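Local coordinates for gamma-glutamyltranspeptidase (Streptomyces lincolnensis, PDB 6J3A), which is an LmbA-like gamma-glutamyltranspeptidase homologue of the Ntn-hydrolase clan and probably cleaves or transfers groups at an amide-type bond, at residues A[59-64]-A[436-441]; A[320-325]-A[475-480]; A[361-366]-A[467-472]; A[480-485]-A[502-507]. All coordinates share one frame; numbering follows the deposited sequence.

Interaction 1: A[59-64]-A[436-441]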
loop_
_atom_site.group_PDB
_atom_site.type_symbol
_atom_site.label_atom_id
_atom_site.label_comp_id
_atom_site.label_asym_id
_atom_site.label_seq_id
_atom_site.Cartn_x
_atom_site.Cartn_y
_atom_site.Cartn_z
ATOM N N GLY A 59 -22.229 3.211 16.890
ATOM C CA GLY A 59 -22.821 3.324 15.563
ATOM C C GLY A 59 -23.391 1.997 15.078
ATOM O O GLY A 59 -23.937 1.214 15.866
ATOM N N GLU A 60 -23.236 1.748 13.778
ATOM C CA GLU A 60 -23.902 0.648 13.072
ATOM C C GLU A 60 -22.967 -0.029 12.117
ATOM O O GLU A 60 -21.934 0.522 11.776
ATOM C CB GLU A 60 -25.049 1.179 12.215
ATOM C CG GLU A 60 -26.068 1.969 12.992
ATOM C CD GLU A 60 -25.942 3.469 12.916
ATOM O OE1 GLU A 60 -26.685 4.085 13.688
ATOM O OE2 GLU A 60 -25.148 4.031 12.128
ATOM N N VAL A 61 -23.371 -1.207 11.649
ATOM C CA VAL A 61 -22.670 -1.899 10.576
ATOM C C VAL A 61 -23.551 -2.999 9.960
ATOM O O VAL A 61 -24.086 -3.831 10.684
ATOM C CB VAL A 61 -21.314 -2.490 11.054
ATOM C CG1 VAL A 61 -21.491 -3.557 12.124
ATOM C CG2 VAL A 61 -20.534 -3.052 9.880
ATOM N N PRO A 62 -23.730 -2.982 8.625
ATOM C CA PRO A 62 -24.106 -4.203 7.892
ATOM C C PRO A 62 -22.871 -5.027 7.549
ATOM O O PRO A 62 -21.900 -4.477 7.047
ATOM C CB PRO A 62 -24.749 -3.682 6.594
ATOM C CG PRO A 62 -24.767 -2.196 6.689
ATOM C CD PRO A 62 -23.825 -1.784 7.777
ATOM N N ILE A 63 -22.912 -6.330 7.804
ATOM C CA ILE A 63 -21.807 -7.212 7.437
ATOM C C ILE A 63 -22.294 -8.265 6.443
ATOM O O ILE A 63 -23.278 -8.951 6.701
ATOM C CB ILE A 63 -21.201 -7.912 8.666
ATOM C CG1 ILE A 63 -20.876 -6.891 9.765
ATOM C CG2 ILE A 63 -19.943 -8.684 8.270
ATOM C CD1 ILE A 63 -20.603 -7.520 11.116
ATOM N N LEU A 64 -21.597 -8.372 5.313
ATOM C CA LEU A 64 -21.802 -9.452 4.353
ATOM C C LEU A 64 -20.707 -10.478 4.526
ATOM O O LEU A 64 -19.535 -10.157 4.356
ATOM C CB LEU A 64 -21.740 -8.921 2.930
ATOM C CG LEU A 64 -23.045 -8.386 2.362
ATOM C CD1 LEU A 64 -22.758 -7.576 1.112
ATOM C CD2 LEU A 64 -23.997 -9.527 2.044
ATOM N N ALA A 436 -17.774 -5.236 5.212
ATOM C CA ALA A 436 -18.531 -4.521 6.243
ATOM C C ALA A 436 -18.402 -3.035 6.031
ATOM O O ALA A 436 -17.328 -2.547 5.694
ATOM C CB ALA A 436 -18.030 -4.889 7.629
ATOM N N THR A 437 -19.492 -2.320 6.277
ATOM C CA THR A 437 -19.537 -0.874 6.131
ATOM C C THR A 437 -19.927 -0.281 7.480
ATOM O O THR A 437 -21.082 0.049 7.682
ATOM C CB THR A 437 -20.548 -0.499 5.024
ATOM O OG1 THR A 437 -20.139 -1.096 3.790
ATOM C CG2 THR A 437 -20.642 1.001 4.811
ATOM N N PRO A 438 -18.970 -0.175 8.429
ATOM C CA PRO A 438 -19.315 0.403 9.725
ATOM C C PRO A 438 -19.337 1.928 9.723
ATOM O O PRO A 438 -18.546 2.565 9.032
ATOM C CB PRO A 438 -18.217 -0.123 10.650
ATOM C CG PRO A 438 -17.050 -0.267 9.758
ATOM C CD PRO A 438 -17.606 -0.733 8.446
ATOM N N SER A 439 -20.234 2.492 10.521
ATOM C CA SER A 439 -20.498 3.919 10.503
ATOM C C SER A 439 -21.229 4.330 11.763
ATOM O O SER A 439 -21.585 3.489 12.585
ATOM C CB SER A 439 -21.357 4.256 9.285
ATOM O OG SER A 439 -21.579 5.650 9.165
ATOM N N GLY A 440 -21.438 5.637 11.901
ATOM C CA GLY A 440 -22.214 6.207 12.999
ATOM C C GLY A 440 -21.457 6.272 14.310
ATOM O O GLY A 440 -20.464 5.561 14.510
ATOM N N GLY A 441 -21.936 7.131 15.208
ATOM C CA GLY A 441 -21.282 7.360 16.490
ATOM C C GLY A 441 -20.028 8.191 16.318
ATOM O O GLY A 441 -19.096 8.081 17.109
#
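S439 O is gripped twice from the segment 59-64: E60 N donates a nearly straight hydrogen bond to it (2.7 Å, 171° at the hydrogen), and G59 CA adds a CA-H...O contact at 3.2 Å. In return S439 N binds E60 O at 2.9 Å, so the two residues form a hydrogen-bonded antiparallel pair. The pairing extends the contact of strands 61-66 and 433-436, part of the central beta layers of the Ntn-hydrolase fold, past the end of the second strand by one isolated bridge. The glycines suit this close approach: a side chain on G59 would run into S439 O and G440 O, and one on G440 into E60 OE2. E60 OE2 itself makes a salt bridge with R459 NE, while R459 NH2 binds S439 OG, so one arginine ties the two segments together. S439 OG also bonds with OG1 of T421, the residue just after the unmodelled part 384-420; its place in the sequence is consistent with the threonine that starts the small subunit in relatives. On the face covered by W115 of helix 111-122, the apolar contact is made by V61. Its CG2, anti to the backbone N, packs 3.8 Å from P438 CB and equally near A436 CB. P62 faces the other way, and its CD approaches T437 O at 3.3 Å. Farther along, T437 N makes only a weak bond to P62 O, and I63 CG1 rests 4.1 Å from A436 CB.

Interaction 2: A[320-325]-A[475-480]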
loop_
_atom_site.group_PDB
_atom_site.type_symbol
_atom_site.label_atom_id
_atom_site.label_comp_id
_atom_site.label_asym_id
_atom_site.label_seq_id
_atom_site.Cartn_x
_atom_site.Cartn_y
_atom_site.Cartn_z
ATOM N N TYR A 320 -38.377 1.953 -0.224
ATOM C CA TYR A 320 -37.452 1.312 0.738
ATOM C C TYR A 320 -37.693 1.789 2.150
ATOM O O TYR A 320 -38.139 2.914 2.385
ATOM C CB TYR A 320 -35.979 1.534 0.400
ATOM C CG TYR A 320 -35.457 0.867 -0.860
ATOM C CD1 TYR A 320 -36.286 0.591 -1.959
ATOM C CD2 TYR A 320 -34.099 0.566 -0.982
ATOM C CE1 TYR A 320 -35.781 0.024 -3.118
ATOM C CE2 TYR A 320 -33.588 -0.001 -2.141
ATOM C CZ TYR A 320 -34.433 -0.266 -3.208
ATOM O OH TYR A 320 -33.935 -0.833 -4.358
ATOM N N GLY A 321 -37.352 0.917 3.088
ATOM C CA GLY A 321 -37.538 1.189 4.503
ATOM C C GLY A 321 -37.777 -0.086 5.276
ATOM O O GLY A 321 -37.676 -1.187 4.731
ATOM N N ASP A 322 -38.074 0.074 6.563
ATOM C CA ASP A 322 -38.393 -1.054 7.445
ATOM C C ASP A 322 -39.733 -0.906 8.180
ATOM O O ASP A 322 -40.045 -1.731 9.041
ATOM C CB ASP A 322 -37.271 -1.241 8.467
ATOM C CG ASP A 322 -37.259 -2.627 9.090
ATOM O OD1 ASP A 322 -37.494 -3.628 8.370
ATOM O OD2 ASP A 322 -36.982 -2.713 10.307
ATOM N N ALA A 323 -40.534 0.105 7.823
ATOM C CA ALA A 323 -41.866 0.303 8.424
ATOM C C ALA A 323 -43.003 -0.336 7.614
ATOM O O ALA A 323 -44.182 -0.156 7.947
ATOM C CB ALA A 323 -42.144 1.786 8.632
ATOM N N ALA A 324 -42.641 -1.081 6.569
ATOM C CA ALA A 324 -43.596 -1.717 5.668
ATOM C C ALA A 324 -42.909 -2.808 4.855
ATOM O O ALA A 324 -41.684 -2.916 4.847
ATOM C CB ALA A 324 -44.212 -0.682 4.731
ATOM N N GLU A 325 -43.714 -3.611 4.171
ATOM C CA GLU A 325 -43.203 -4.598 3.221
ATOM C C GLU A 325 -42.672 -3.856 1.984
ATOM O O GLU A 325 -43.210 -2.817 1.595
ATOM C CB GLU A 325 -44.297 -5.609 2.842
ATOM N N PRO A 475 -41.117 2.941 15.992
ATOM C CA PRO A 475 -40.554 2.156 17.107
ATOM C C PRO A 475 -40.265 0.706 16.736
ATOM O O PRO A 475 -41.103 0.067 16.119
ATOM C CB PRO A 475 -41.656 2.204 18.164
ATOM C CG PRO A 475 -42.404 3.452 17.877
ATOM C CD PRO A 475 -42.319 3.693 16.398
ATOM N N GLY A 476 -39.076 0.220 17.084
ATOM C CA GLY A 476 -38.669 -1.172 16.825
ATOM C C GLY A 476 -38.278 -1.479 15.384
ATOM O O GLY A 476 -38.133 -2.643 15.009
ATOM N N ARG A 477 -38.093 -0.431 14.584
ATOM C CA ARG A 477 -37.779 -0.547 13.166
ATOM C C ARG A 477 -36.499 0.187 12.812
ATOM O O ARG A 477 -36.199 1.234 13.385
ATOM C CB ARG A 477 -38.934 0.025 12.358
ATOM C CG ARG A 477 -39.910 -1.018 11.864
ATOM C CD ARG A 477 -40.267 -2.072 12.887
ATOM N NE ARG A 477 -41.553 -2.664 12.563
ATOM C CZ ARG A 477 -41.781 -3.925 12.185
ATOM N NH1 ARG A 477 -43.034 -4.274 11.915
ATOM N NH2 ARG A 477 -40.809 -4.838 12.064
ATOM N N ARG A 478 -35.753 -0.367 11.855
ATOM C CA ARG A 478 -34.508 0.257 11.414
ATOM C C ARG A 478 -34.814 1.462 10.565
ATOM O O ARG A 478 -35.748 1.434 9.773
ATOM C CB ARG A 478 -33.648 -0.653 10.546
ATOM C CG ARG A 478 -33.168 -1.931 11.205
ATOM C CD ARG A 478 -34.069 -3.068 10.804
ATOM N NE ARG A 478 -33.352 -4.251 10.377
ATOM C CZ ARG A 478 -33.843 -5.185 9.560
ATOM N NH1 ARG A 478 -33.090 -6.221 9.243
ATOM N NH2 ARG A 478 -35.063 -5.100 9.037
ATOM N N PRO A 479 -34.001 2.513 10.691
ATOM C CA PRO A 479 -34.103 3.537 9.671
ATOM C C PRO A 479 -33.551 3.009 8.348
ATOM O O PRO A 479 -32.788 2.024 8.311
ATOM C CB PRO A 479 -33.213 4.656 10.210
ATOM C CG PRO A 479 -32.194 3.953 11.030
ATOM C CD PRO A 479 -32.871 2.749 11.607
ATOM N N ARG A 480 -33.941 3.675 7.277
ATOM C CA ARG A 480 -33.455 3.337 5.959
ATOM C C ARG A 480 -32.005 3.795 5.836
ATOM O O ARG A 480 -31.734 4.976 5.630
ATOM C CB ARG A 480 -34.338 3.983 4.906
ATOM C CG ARG A 480 -34.214 3.361 3.537
ATOM C CD ARG A 480 -33.562 4.329 2.592
ATOM N NE ARG A 480 -34.481 5.387 2.187
ATOM C CZ ARG A 480 -34.138 6.643 1.896
ATOM N NH1 ARG A 480 -35.087 7.496 1.524
ATOM N NH2 ARG A 480 -32.870 7.068 1.990
HETATM O O HOH W 1 -37.067 2.712 7.900
#
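A salt bridge clasps two irregular loops here, D322 in the loop that follows helix 299-319 and R478 in the long connection ahead of strand 486-490, where they run nearly antiparallel in the Ntn-type fold. The carboxylate of D322 is held at both oxygens by this one arginine. OD1 meets R478 NH2 at 2.9 Å; the oxygen lies near the guanidinium plane, but the nitrogen stands well above the carboxylate plane, and the two planes are 61° apart, so the bridge is a single-contact one and bent (131° at the hydrogen). OD2 takes the backbone N-H of R478 on its anti lone pair at 3.1 Å, a straighter bond of 166°. The bend at chi2 brings R478 CD to 3.0 Å from D322 OD2, and a further bend at chi3 turns NE. The other end of the guanidinium is engaged too: NH1 pairs with E258, and W276 makes a cation-pi contact, so D322 helps fix an arginine that already has other holds. A water completes the clasp, accepting from D322 N and donating to R478 O at 2.6 Å. R477 lays its CG against D322 O and turns one guanidinium face toward that oxygen; the charged atoms R477 NH2 and D322 OD2, 4.7 Å apart, are not in contact. At the buried end R480 CG, anti to the backbone N, packs 4.0 Å from Y320 CB. R480 NH1 continues to a salt bridge with E317, whereas its NE is buried with no polar partner in the model.

Interaction 3: A[361-366]-A[467-472]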
loop_
_atom_site.group_PDB
_atom_site.type_symbol
_atom_site.label_atom_id
_atom_site.label_comp_id
_atom_site.label_asym_id
_atom_site.label_seq_id
_atom_site.Cartn_x
_atom_site.Cartn_y
_atom_site.Cartn_z
ATOM N N THR A 361 -49.394 2.350 -6.170
ATOM C CA THR A 361 -49.183 3.786 -6.336
ATOM C C THR A 361 -48.111 4.218 -5.348
ATOM O O THR A 361 -48.169 3.872 -4.161
ATOM C CB THR A 361 -50.458 4.606 -6.061
ATOM O OG1 THR A 361 -51.569 4.024 -6.756
ATOM C CG2 THR A 361 -50.280 6.066 -6.517
ATOM N N ALA A 362 -47.148 4.986 -5.850
ATOM C CA ALA A 362 -46.027 5.467 -5.061
ATOM C C ALA A 362 -46.469 6.608 -4.150
ATOM O O ALA A 362 -47.029 7.609 -4.623
ATOM C CB ALA A 362 -44.917 5.936 -5.986
ATOM N N ARG A 363 -46.229 6.447 -2.849
ATOM C CA ARG A 363 -46.487 7.510 -1.880
ATOM C C ARG A 363 -45.176 8.034 -1.313
ATOM O O ARG A 363 -44.384 7.291 -0.721
ATOM C CB ARG A 363 -47.417 7.073 -0.744
ATOM C CG ARG A 363 -48.369 8.199 -0.323
ATOM C CD ARG A 363 -48.558 8.340 1.178
ATOM N NE ARG A 363 -49.431 7.302 1.718
ATOM C CZ ARG A 363 -49.940 7.297 2.950
ATOM N NH1 ARG A 363 -50.727 6.289 3.324
ATOM N NH2 ARG A 363 -49.678 8.289 3.810
ATOM N N LEU A 364 -44.980 9.333 -1.491
ATOM C CA LEU A 364 -43.727 9.997 -1.194
ATOM C C LEU A 364 -43.894 10.860 0.047
ATOM O O LEU A 364 -45.001 11.297 0.377
ATOM C CB LEU A 364 -43.317 10.873 -2.384
ATOM C CG LEU A 364 -42.752 10.185 -3.631
ATOM C CD1 LEU A 364 -42.709 11.159 -4.809
ATOM C CD2 LEU A 364 -41.364 9.622 -3.347
ATOM N N SER A 365 -42.785 11.106 0.733
ATOM C CA SER A 365 -42.753 12.088 1.823
ATOM C C SER A 365 -43.054 13.490 1.303
ATOM O O SER A 365 -42.715 13.836 0.167
ATOM C CB SER A 365 -41.395 12.082 2.544
ATOM O OG SER A 365 -40.951 13.392 2.862
ATOM N N ALA A 366 -43.670 14.294 2.163
ATOM C CA ALA A 366 -44.003 15.688 1.856
ATOM C C ALA A 366 -42.748 16.523 1.536
ATOM O O ALA A 366 -42.812 17.470 0.752
ATOM C CB ALA A 366 -44.772 16.300 3.015
ATOM N N GLU A 467 -46.434 9.811 8.957
ATOM C CA GLU A 467 -46.956 8.451 9.054
ATOM C C GLU A 467 -47.287 7.838 7.691
ATOM O O GLU A 467 -47.392 8.543 6.679
ATOM C CB GLU A 467 -48.189 8.415 9.968
ATOM C CG GLU A 467 -47.884 8.566 11.457
ATOM C CD GLU A 467 -47.217 7.340 12.087
ATOM O OE1 GLU A 467 -47.174 7.268 13.332
ATOM O OE2 GLU A 467 -46.732 6.441 11.364
ATOM N N GLY A 468 -47.413 6.513 7.693
ATOM C CA GLY A 468 -47.907 5.747 6.552
ATOM C C GLY A 468 -46.917 5.454 5.437
ATOM O O GLY A 468 -47.338 5.033 4.358
ATOM N N LEU A 469 -45.617 5.657 5.679
ATOM C CA LEU A 469 -44.590 5.467 4.637
ATOM C C LEU A 469 -43.665 4.299 4.990
ATOM O O LEU A 469 -43.532 3.969 6.173
ATOM C CB LEU A 469 -43.760 6.735 4.453
ATOM C CG LEU A 469 -44.478 8.063 4.231
ATOM C CD1 LEU A 469 -43.520 9.194 4.556
ATOM C CD2 LEU A 469 -44.988 8.201 2.808
ATOM N N PRO A 470 -43.012 3.681 3.977
ATOM C CA PRO A 470 -42.071 2.576 4.244
ATOM C C PRO A 470 -40.917 2.949 5.191
ATOM O O PRO A 470 -40.448 2.090 5.952
ATOM C CB PRO A 470 -41.517 2.224 2.849
ATOM C CG PRO A 470 -42.428 2.851 1.860
ATOM C CD PRO A 470 -43.059 4.028 2.540
ATOM N N ASN A 471 -40.479 4.212 5.117
ATOM C CA ASN A 471 -39.420 4.790 5.983
ATOM C C ASN A 471 -39.923 5.857 6.998
ATOM O O ASN A 471 -39.195 6.792 7.346
ATOM C CB ASN A 471 -38.322 5.402 5.088
ATOM C CG ASN A 471 -37.029 5.704 5.836
ATOM O OD1 ASN A 471 -36.649 4.993 6.769
ATOM N ND2 ASN A 471 -36.345 6.765 5.415
ATOM N N SER A 472 -41.162 5.704 7.461
ATOM C CA SER A 472 -41.721 6.512 8.545
ATOM C C SER A 472 -40.987 6.126 9.802
ATOM O O SER A 472 -40.760 4.937 10.021
ATOM C CB SER A 472 -43.211 6.196 8.760
ATOM O OG SER A 472 -44.035 6.762 7.753
#
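The apolar part of the contact is carried by L469, whose two methyls reach different residues of the segment 361-366. CD2 lies against the aliphatic stem of R363, 3.9 Å from its CD and 3.7 Å from its backbone O; the two side chains cross at about a right angle. CD1 touches S365 at CA and CB, both 4.1 Å away. Chi1 (-51°) sets CG anti to the carbonyl carbon, and from it CD1 and CD2 reach the opposing chain. An alanine here would probably open a gap between the loop 467-472 and the chain at R363 and S365, since CG and both methyls are gone. The polar approaches are looser. No hydrogen bond spans the segments; instead the R363 guanidinium presents one face to G468 O, which sits 3.7 Å above its plane and over its centre, while NH2 approaches E467 O at the same distance. A side chain on G468 would collide with R363 NH2. R363 is exposed and also touches a crystal neighbour, so its pose may owe something to the lattice. Hydrogen bonds instead shape the loop from within: S472 OG accepts from L469 N at 2.8 Å and is also bonded to E466 O, and S472 N binds back to L469 O at 3.2 Å. At the end of the segment, A366 N is bonded to E466 OE1, a further link between the loops. This is peripheral loop-on-loop packing, in which a type I beta turn from L469 to S472 offers the leucine at its first position to an extended chain.

Interaction 4: A[480-485]-A[502-507]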
loop_
_atom_site.group_PDB
_atom_site.type_symbol
_atom_site.label_atom_id
_atom_site.label_comp_id
_atom_site.label_asym_id
_atom_site.label_seq_id
_atom_site.Cartn_x
_atom_site.Cartn_y
_atom_site.Cartn_z
ATOM N N ARG A 480 -33.941 3.675 7.277
ATOM C CA ARG A 480 -33.455 3.337 5.959
ATOM C C ARG A 480 -32.005 3.795 5.836
ATOM O O ARG A 480 -31.734 4.976 5.630
ATOM C CB ARG A 480 -34.338 3.983 4.906
ATOM C CG ARG A 480 -34.214 3.361 3.537
ATOM C CD ARG A 480 -33.562 4.329 2.592
ATOM N NE ARG A 480 -34.481 5.387 2.187
ATOM C CZ ARG A 480 -34.138 6.643 1.896
ATOM N NH1 ARG A 480 -35.087 7.496 1.524
ATOM N NH2 ARG A 480 -32.870 7.068 1.990
ATOM N N THR A 481 -31.079 2.845 5.951
ATOM C CA THR A 481 -29.657 3.152 6.190
ATOM C C THR A 481 -28.847 3.180 4.887
ATOM O O THR A 481 -29.094 2.369 3.982
ATOM C CB THR A 481 -29.054 2.178 7.235
ATOM O OG1 THR A 481 -27.769 2.642 7.655
ATOM C CG2 THR A 481 -28.938 0.748 6.721
ATOM N N THR A 482 -27.903 4.124 4.789
ATOM C CA THR A 482 -27.048 4.252 3.588
ATOM C C THR A 482 -25.948 3.182 3.483
ATOM O O THR A 482 -25.383 2.973 2.411
ATOM C CB THR A 482 -26.386 5.638 3.485
ATOM O OG1 THR A 482 -25.822 5.999 4.751
ATOM C CG2 THR A 482 -27.407 6.672 3.050
ATOM N N LEU A 483 -25.679 2.504 4.597
ATOM C CA LEU A 483 -24.590 1.542 4.719
ATOM C C LEU A 483 -24.881 0.301 3.893
ATOM O O LEU A 483 -25.882 -0.376 4.118
ATOM C CB LEU A 483 -24.402 1.157 6.187
ATOM C CG LEU A 483 -24.372 2.332 7.185
ATOM C CD1 LEU A 483 -23.974 1.822 8.561
ATOM C CD2 LEU A 483 -23.484 3.493 6.720
ATOM N N THR A 484 -23.983 -0.005 2.960
ATOM C CA THR A 484 -24.268 -0.981 1.937
ATOM C C THR A 484 -23.018 -1.662 1.376
ATOM O O THR A 484 -22.531 -1.313 0.293
ATOM C CB THR A 484 -25.128 -0.363 0.814
ATOM O OG1 THR A 484 -25.319 -1.335 -0.213
ATOM C CG2 THR A 484 -24.505 0.919 0.234
ATOM N N PRO A 485 -22.515 -2.678 2.095
ATOM C CA PRO A 485 -21.415 -3.473 1.542
ATOM C C PRO A 485 -21.880 -4.397 0.413
ATOM O O PRO A 485 -23.086 -4.580 0.215
ATOM C CB PRO A 485 -20.917 -4.287 2.745
ATOM C CG PRO A 485 -22.076 -4.365 3.673
ATOM C CD PRO A 485 -22.984 -3.199 3.392
ATOM N N GLY A 502 -19.574 6.883 1.863
ATOM C CA GLY A 502 -20.009 8.014 1.050
ATOM C C GLY A 502 -21.495 8.277 0.971
ATOM O O GLY A 502 -21.955 8.847 -0.017
ATOM N N GLY A 503 -22.246 7.884 2.004
ATOM C CA GLY A 503 -23.680 8.164 2.093
ATOM C C GLY A 503 -24.509 7.746 0.891
ATOM O O GLY A 503 -24.618 6.561 0.573
ATOM N N ASP A 504 -25.082 8.738 0.214
ATOM C CA ASP A 504 -25.908 8.497 -0.975
ATOM C C ASP A 504 -25.099 8.190 -2.229
ATOM O O ASP A 504 -25.661 7.782 -3.248
ATOM C CB ASP A 504 -26.840 9.685 -1.227
ATOM C CG ASP A 504 -27.870 9.844 -0.137
ATOM O OD1 ASP A 504 -28.479 8.834 0.276
ATOM O OD2 ASP A 504 -28.061 10.982 0.324
ATOM N N GLN A 505 -23.789 8.383 -2.158
ATOM C CA GLN A 505 -22.896 7.982 -3.239
ATOM C C GLN A 505 -22.439 6.512 -3.163
ATOM O O GLN A 505 -21.953 5.991 -4.168
ATOM C CB GLN A 505 -21.677 8.908 -3.296
ATOM C CG GLN A 505 -22.003 10.374 -3.572
ATOM C CD GLN A 505 -22.329 11.181 -2.315
ATOM O OE1 GLN A 505 -21.437 11.583 -1.573
ATOM N NE2 GLN A 505 -23.612 11.435 -2.086
ATOM N N GLN A 506 -22.610 5.851 -2.009
ATOM C CA GLN A 506 -22.086 4.487 -1.776
ATOM C C GLN A 506 -22.399 3.488 -2.890
ATOM O O GLN A 506 -21.486 2.890 -3.462
ATOM C CB GLN A 506 -22.611 3.908 -0.460
ATOM C CG GLN A 506 -21.951 4.451 0.791
ATOM C CD GLN A 506 -22.005 3.489 1.966
ATOM O OE1 GLN A 506 -22.115 3.913 3.122
ATOM N NE2 GLN A 506 -21.901 2.199 1.685
ATOM N N ASP A 507 -23.689 3.306 -3.177
ATOM C CA ASP A 507 -24.116 2.395 -4.244
ATOM C C ASP A 507 -24.231 3.049 -5.628
ATOM O O ASP A 507 -24.811 2.453 -6.539
ATOM C CB ASP A 507 -25.440 1.702 -3.890
ATOM C CG ASP A 507 -25.252 0.431 -3.078
ATOM O OD1 ASP A 507 -24.179 -0.210 -3.147
ATOM O OD2 ASP A 507 -26.217 0.067 -2.375
HETATM O O HOH W 2 -23.075 6.385 4.700
#
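T482 and G503 bring the two backbones nearest, with CA atoms 5.4 Å apart, and the chains diverge to 7.0 Å between T484 CA and Q506 CA. No backbone hydrogen bond joins them. The segment 502-507 bends at its two glycines, with Q505 N bonded to G502 O, before entering helix 506-519; in a PGG sequence, the pair probably corresponds to the two oxyanion-hole glycines of relatives. T484 and D507 meet tip to tip: OG1, anti to the backbone N (chi1 177°), donates to D507 OD2 at 2.7 Å, reaching the syn side of the oxygen 27° out of the carboxylate plane. K272 NZ grips the same pair, bonded to T484 OG1 and P485 O and salt-bridged to D507 OD1. An alanine in place of D507 would probably leave K272 without its charged mate here and T484 OG1 without this acceptor. Q506 CB packs on T484 CG2 at 3.6 Å. T482 sits against the glycine bend, its CB 3.5 Å from G503 O and its CG2 near D504 OD1. A water binds T482 OG1 at 2.8 Å and accepts weakly from G503 N. D504 is salt-bridged to R316 of helix 299-319 and bonded to S546 N. The contact sets the start of helix 506-519 on the chain entering strand 486-490, with K272 from strand 268-272, V281 and L282 of helix 280-288 touching D507, and L483 on P62 of strand 61-66.

In the fold
Interactions 1 and 4 are central in one gamma-glutamyltranspeptidase chain, interactions 2 and 3 progressively farther out. The centres of 1 and 4 are 10 Å apart; they touch where P62 and T437 pack against 483-485. Interactions 2 and 3 have centres 11 Å apart and are joined by A323 N to P470 O, and interaction 3 is nested within the loop closed by interaction 2. R480 belongs to both interactions 2 and 4, and N471 of interaction 3 binds its backbone N. Interaction 1 begins earliest in the sequence and its ends alternate with those of interactions 2 and 3; interaction 4 follows the other three in series. The continuous connection 467-485 thus threads from the peripheral loops to the central strands.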